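Local coordinates for protein ppBat (Bacteroides thetaiotaomicron VPI-5482, PDB 3CNE) that binds flavins such as riboflavin, FMN and FAD as a homodimer and may serve as a flavin store, apparently without the proteolytic activity once assigned to it, at residues Ala85-Pro88 and Tyr89-Asp92; Ala157-Glu160 and Asn161-Trp164. All coordinates share one frame; numbering follows the deposited sequence.

Contact 1: residues Ala85-Pro88 and Tyr89-Asp92; sequences ANQP and YNVD
Gln87 lies against the ring of Tyr89, its CB standing over one face in a CH-pi contact 3.9 Å from the ring centroid, while CD, farther out on the side chain, comes 3.1 Å from Tyr89 OH. The two side chains cross at a slant, the amide plane turned 38° from the ring. With CG between the backbone N and the carbonyl carbon (chi1 40°), the Tyr89 ring turns back over Gln87, two residues earlier. On another flank Asn90 runs beside Gln87 in the same direction, and Asn90 ND2 gives Gln87 OE1 a weak, bent bond of 2.9 Å; the same ND2 also donates to the carbonyl of Tyr84. Gln87 is the N-cap of helix 88-102, the helix that joins strands 69-73 and 106-110 of the DJ-1/PfpI domain, and its backbone O accepts Asn90 N at 3.0 Å. One residue on, Asp92 N bonds to Pro88 O at 2.8 Å. An alanine in place of Gln87 would keep CB over the ring but would probably leave Tyr89 OH without its amide neighbour and Asn90 ND2 without its second acceptor. Farther out, Ile57 packs against Tyr89, Val37 and Phe81 touch Asn90, and Lys61 forms a salt bridge with Asp92 OD1.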
loop_
_atom_site.group_PDB
_atom_site.type_symbol
_atom_site.label_atom_id
_atom_site.label_comp_id
_atom_site.label_asym_id
_atom_site.label_seq_id
_atom_site.Cartn_x
_atom_site.Cartn_y
_atom_site.Cartn_z
ATOM N N ALA A 85 0.745 -5.373 -27.316
ATOM C CA ALA A 85 0.102 -6.646 -27.680
ATOM C C ALA A 85 1.134 -7.756 -27.811
ATOM O O ALA A 85 0.798 -8.938 -27.772
ATOM C CB ALA A 85 -0.683 -6.482 -28.988
ATOM N N ASN A 86 2.404 -7.370 -27.958
ATOM C CA ASN A 86 3.463 -8.350 -28.135
ATOM C C ASN A 86 4.167 -8.753 -26.842
ATOM O O ASN A 86 5.172 -9.468 -26.861
ATOM C CB ASN A 86 4.444 -7.908 -29.222
ATOM C CG ASN A 86 3.821 -7.938 -30.597
ATOM O OD1 ASN A 86 3.865 -6.946 -31.321
ATOM N ND2 ASN A 86 3.210 -9.064 -30.957
ATOM N N GLN A 87 3.609 -8.322 -25.711
ATOM C CA GLN A 87 4.058 -8.841 -24.439
ATOM C C GLN A 87 3.204 -10.052 -24.098
ATOM O O GLN A 87 1.999 -9.923 -23.896
ATOM C CB GLN A 87 3.984 -7.740 -23.376
ATOM C CG GLN A 87 4.998 -6.614 -23.616
ATOM C CD GLN A 87 4.844 -5.428 -22.658
ATOM O OE1 GLN A 87 3.801 -5.227 -22.052
ATOM N NE2 GLN A 87 5.897 -4.651 -22.520
ATOM N N PRO A 88 3.816 -11.251 -24.053
ATOM C CA PRO A 88 3.018 -12.474 -23.831
ATOM C C PRO A 88 2.205 -12.448 -22.548
ATOM O O PRO A 88 1.117 -13.038 -22.488
ATOM C CB PRO A 88 4.085 -13.570 -23.756
ATOM C CG PRO A 88 5.228 -12.991 -24.651
ATOM C CD PRO A 88 5.243 -11.558 -24.252
ATOM N N TYR A 89 2.682 -11.731 -21.543
ATOM C CA TYR A 89 1.958 -11.717 -20.280
ATOM C C TYR A 89 0.661 -10.944 -20.352
ATOM O O TYR A 89 -0.239 -11.182 -19.531
ATOM C CB TYR A 89 2.812 -11.210 -19.115
ATOM C CG TYR A 89 3.718 -10.047 -19.444
ATOM C CD1 TYR A 89 3.235 -8.734 -19.373
ATOM C CD2 TYR A 89 5.053 -10.257 -19.784
ATOM C CE1 TYR A 89 4.052 -7.644 -19.627
ATOM C CE2 TYR A 89 5.912 -9.167 -20.046
ATOM C CZ TYR A 89 5.384 -7.861 -19.975
ATOM O OH TYR A 89 6.169 -6.767 -20.205
ATOM N N ASN A 90 0.563 -10.026 -21.313
ATOM C CA ASN A 90 -0.678 -9.290 -21.524
ATOM C C ASN A 90 -1.715 -10.135 -22.236
ATOM O O ASN A 90 -2.906 -9.982 -22.010
ATOM C CB ASN A 90 -0.421 -8.009 -22.290
ATOM C CG ASN A 90 0.295 -6.994 -21.432
ATOM O OD1 ASN A 90 0.201 -7.051 -20.210
ATOM N ND2 ASN A 90 1.044 -6.115 -22.054
ATOM N N VAL A 91 -1.233 -11.033 -23.089
ATOM C CA VAL A 91 -2.107 -12.015 -23.741
ATOM C C VAL A 91 -2.565 -13.021 -22.685
ATOM O O VAL A 91 -3.759 -13.345 -22.592
ATOM C CB VAL A 91 -1.394 -12.706 -24.925
ATOM C CG1 VAL A 91 -2.215 -13.887 -25.452
ATOM C CG2 VAL A 91 -1.060 -11.688 -26.062
ATOM N N ASP A 92 -1.623 -13.497 -21.874
ATOM C CA ASP A 92 -1.968 -14.354 -20.741
ATOM C C ASP A 92 -2.983 -13.710 -19.805
ATOM O O ASP A 92 -3.904 -14.370 -19.371
ATOM C CB ASP A 92 -0.736 -14.768 -19.958
ATOM C CG ASP A 92 0.219 -15.630 -20.769
ATOM O OD1 ASP A 92 -0.205 -16.196 -21.817
ATOM O OD2 ASP A 92 1.403 -15.735 -20.355
#

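Contact 2: residues Ala157-Glu160 and Asn161-Trp164; sequences AQDE and NTIW. With FMN (flavin mononucleotide), chain N.
Thr162 OG1 is gripped from two directions: Asp159 N donates to it across 3.1 Å in an almost straight bond (174°), and it is also hydrogen-bonded to the carbonyl of Lys147. The hydroxyl reaches back because it lies between the backbone N and the carbonyl carbon of its own residue (chi1 63°). Thr162 N returns a bond to Asp159 O at 3.0 Å, so side chain and main chain together close the turn that follows strand 154-157. Ala157 CB also packs on Ile163 CG1 at 4.2 Å. The side chain of the buried Glu160 touches the zinc ligand Cys111, and its OE1 is hydrogen-bonded to His110 NE2. A water links Glu160 O to Trp164 N, accepting from the latter at 2.9 Å, and lies at the edge of the indole. Over one face of that indole stretches the flavin: Trp164 NE1 is 3.4 Å from FMN C4A, and CE3 3.2 Å from the ribityl carbon FMN C1'. From the second subunit, the backbone O of Asn161 takes a hydrogen bond from the same FMN. Most of the Trp164 contact is with the ring system that lumichrome, riboflavin, FMN and FAD have in common, consistent with binding several of them.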
loop_
_atom_site.group_PDB
_atom_site.type_symbol
_atom_site.label_atom_id
_atom_site.label_comp_id
_atom_site.label_asym_id
_atom_site.label_seq_id
_atom_site.Cartn_x
_atom_site.Cartn_y
_atom_site.Cartn_z
ATOM N N ALA A 157 -14.137 -1.394 -7.503
ATOM C CA ALA A 157 -14.083 -0.068 -6.900
ATOM C C ALA A 157 -13.543 0.913 -7.935
ATOM O O ALA A 157 -12.714 0.550 -8.772
ATOM C CB ALA A 157 -13.210 -0.094 -5.667
ATOM N N GLN A 158 -14.033 2.142 -7.876
ATOM C CA GLN A 158 -13.636 3.191 -8.784
ATOM C C GLN A 158 -12.106 3.377 -8.803
ATOM O O GLN A 158 -11.499 3.468 -9.874
ATOM C CB GLN A 158 -14.329 4.492 -8.380
ATOM C CG GLN A 158 -14.250 5.565 -9.426
ATOM C CD GLN A 158 -15.038 6.797 -9.066
ATOM O OE1 GLN A 158 -14.509 7.722 -8.444
ATOM N NE2 GLN A 158 -16.302 6.831 -9.475
ATOM N N ASP A 159 -11.481 3.397 -7.630
ATOM C CA ASP A 159 -10.006 3.446 -7.577
ATOM C C ASP A 159 -9.474 3.102 -6.183
ATOM O O ASP A 159 -10.247 2.646 -5.335
ATOM C CB ASP A 159 -9.489 4.789 -8.062
ATOM C CG ASP A 159 -10.016 5.924 -7.268
ATOM O OD1 ASP A 159 -10.257 5.730 -6.065
ATOM O OD2 ASP A 159 -10.208 7.020 -7.836
ATOM N N GLU A 160 -8.173 3.328 -5.954
ATOM C CA GLU A 160 -7.523 2.907 -4.711
ATOM C C GLU A 160 -8.156 3.617 -3.530
ATOM O O GLU A 160 -8.199 3.079 -2.432
ATOM C CB GLU A 160 -6.001 3.200 -4.729
ATOM C CG GLU A 160 -5.208 2.319 -5.695
ATOM C CD GLU A 160 -5.288 2.783 -7.169
ATOM O OE1 GLU A 160 -4.804 2.035 -8.074
ATOM O OE2 GLU A 160 -5.845 3.886 -7.420
ATOM N N ASN A 161 -8.650 4.835 -3.730
ATOM C CA ASN A 161 -9.247 5.517 -2.589
ATOM C C ASN A 161 -10.691 5.141 -2.277
ATOM O O ASN A 161 -11.235 5.604 -1.285
ATOM C CB ASN A 161 -9.111 7.028 -2.700
ATOM C CG ASN A 161 -9.253 7.505 -4.087
ATOM O OD1 ASN A 161 -10.374 7.638 -4.579
ATOM N ND2 ASN A 161 -8.108 7.763 -4.767
ATOM N N THR A 162 -11.311 4.306 -3.103
ATOM C CA THR A 162 -12.658 3.817 -2.763
ATOM C C THR A 162 -12.720 2.306 -2.435
ATOM O O THR A 162 -13.820 1.731 -2.201
ATOM C CB THR A 162 -13.669 4.128 -3.866
ATOM O OG1 THR A 162 -13.310 3.440 -5.069
ATOM C CG2 THR A 162 -13.744 5.609 -4.136
ATOM N N ILE A 163 -11.558 1.658 -2.445
ATOM C CA ILE A 163 -11.485 0.233 -2.111
ATOM C C ILE A 163 -12.143 -0.039 -0.743
ATOM O O ILE A 163 -12.920 -0.994 -0.600
ATOM C CB ILE A 163 -10.045 -0.308 -2.163
ATOM C CG1 ILE A 163 -9.587 -0.414 -3.626
ATOM C CG2 ILE A 163 -9.968 -1.718 -1.501
ATOM C CD1 ILE A 163 -8.085 -0.622 -3.798
ATOM N N TRP A 164 -11.870 0.844 0.226
ATOM C CA TRP A 164 -12.438 0.751 1.575
ATOM C C TRP A 164 -13.959 0.570 1.567
ATOM O O TRP A 164 -14.485 -0.043 2.486
ATOM C CB TRP A 164 -12.068 1.975 2.436
ATOM C CG TRP A 164 -12.814 3.255 2.092
ATOM C CD1 TRP A 164 -12.475 4.165 1.157
ATOM C CD2 TRP A 164 -14.022 3.739 2.704
ATOM N NE1 TRP A 164 -13.380 5.201 1.135
ATOM C CE2 TRP A 164 -14.338 4.963 2.089
ATOM C CE3 TRP A 164 -14.861 3.255 3.725
ATOM C CZ2 TRP A 164 -15.473 5.707 2.442
ATOM C CZ3 TRP A 164 -15.985 4.009 4.088
ATOM C CH2 TRP A 164 -16.276 5.212 3.448
HETATM N N1 FMN N . -10.386 4.579 4.467
HETATM C C2 FMN N . -9.385 4.667 3.523
HETATM O O2 FMN N . -8.496 3.809 3.513
HETATM N N3 FMN N . -9.387 5.712 2.610
HETATM C C4 FMN N . -10.394 6.673 2.647
HETATM O O4 FMN N . -10.430 7.575 1.795
HETATM C C4A FMN N . -11.406 6.578 3.602
HETATM N N5 FMN N . -12.416 7.525 3.648
HETATM C C5A FMN N . -13.407 7.412 4.606
HETATM C C6 FMN N . -14.418 8.359 4.653
HETATM C C7 FMN N . -15.436 8.266 5.599
HETATM C C7M FMN N . -16.771 8.838 5.202
HETATM C C8 FMN N . -15.420 7.227 6.541
HETATM C C8M FMN N . -15.897 7.541 7.941
HETATM C C9 FMN N . -14.407 6.272 6.461
HETATM C C9A FMN N . -13.391 6.355 5.517
HETATM N N10 FMN N . -12.379 5.398 5.481
HETATM C C10 FMN N . -11.394 5.524 4.519
HETATM C "C1'" FMN N . -12.679 3.989 5.908
HETATM C "C2'" FMN N . -12.112 3.583 7.263
HETATM O "O2'" FMN N . -10.783 3.113 7.111
HETATM C "C3'" FMN N . -13.008 2.491 7.860
HETATM O "O3'" FMN N . -14.321 3.002 8.004
HETATM C "C4'" FMN N . -12.510 1.974 9.212
HETATM O "O4'" FMN N . -11.561 0.934 9.042
HETATM O O HOH W 1 -9.624 2.641 0.080
#

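How the contacts relate
Contact 1 comes first along the chain and is complete before contact 2 begins; their centres are about 27 Å apart, on opposite sides of the chain's centre, and the nearest atoms are about 16 Å from each other. Both belong to the one DJ-1/PfpI fold. Residues 85-92 lead from the loop after strand 69-73 into helix 88-102, which is followed by strand 106-110. That strand lies between 69-73 and 154-157 in the central mixed sheet, and residues 157-164 leave the end of 154-157 toward helix 167-174. The zinc held by Cys74 and Cys111 is much nearer contact 2, where flavin is shared between subunits; contact 1 touches no other chain of the dimer.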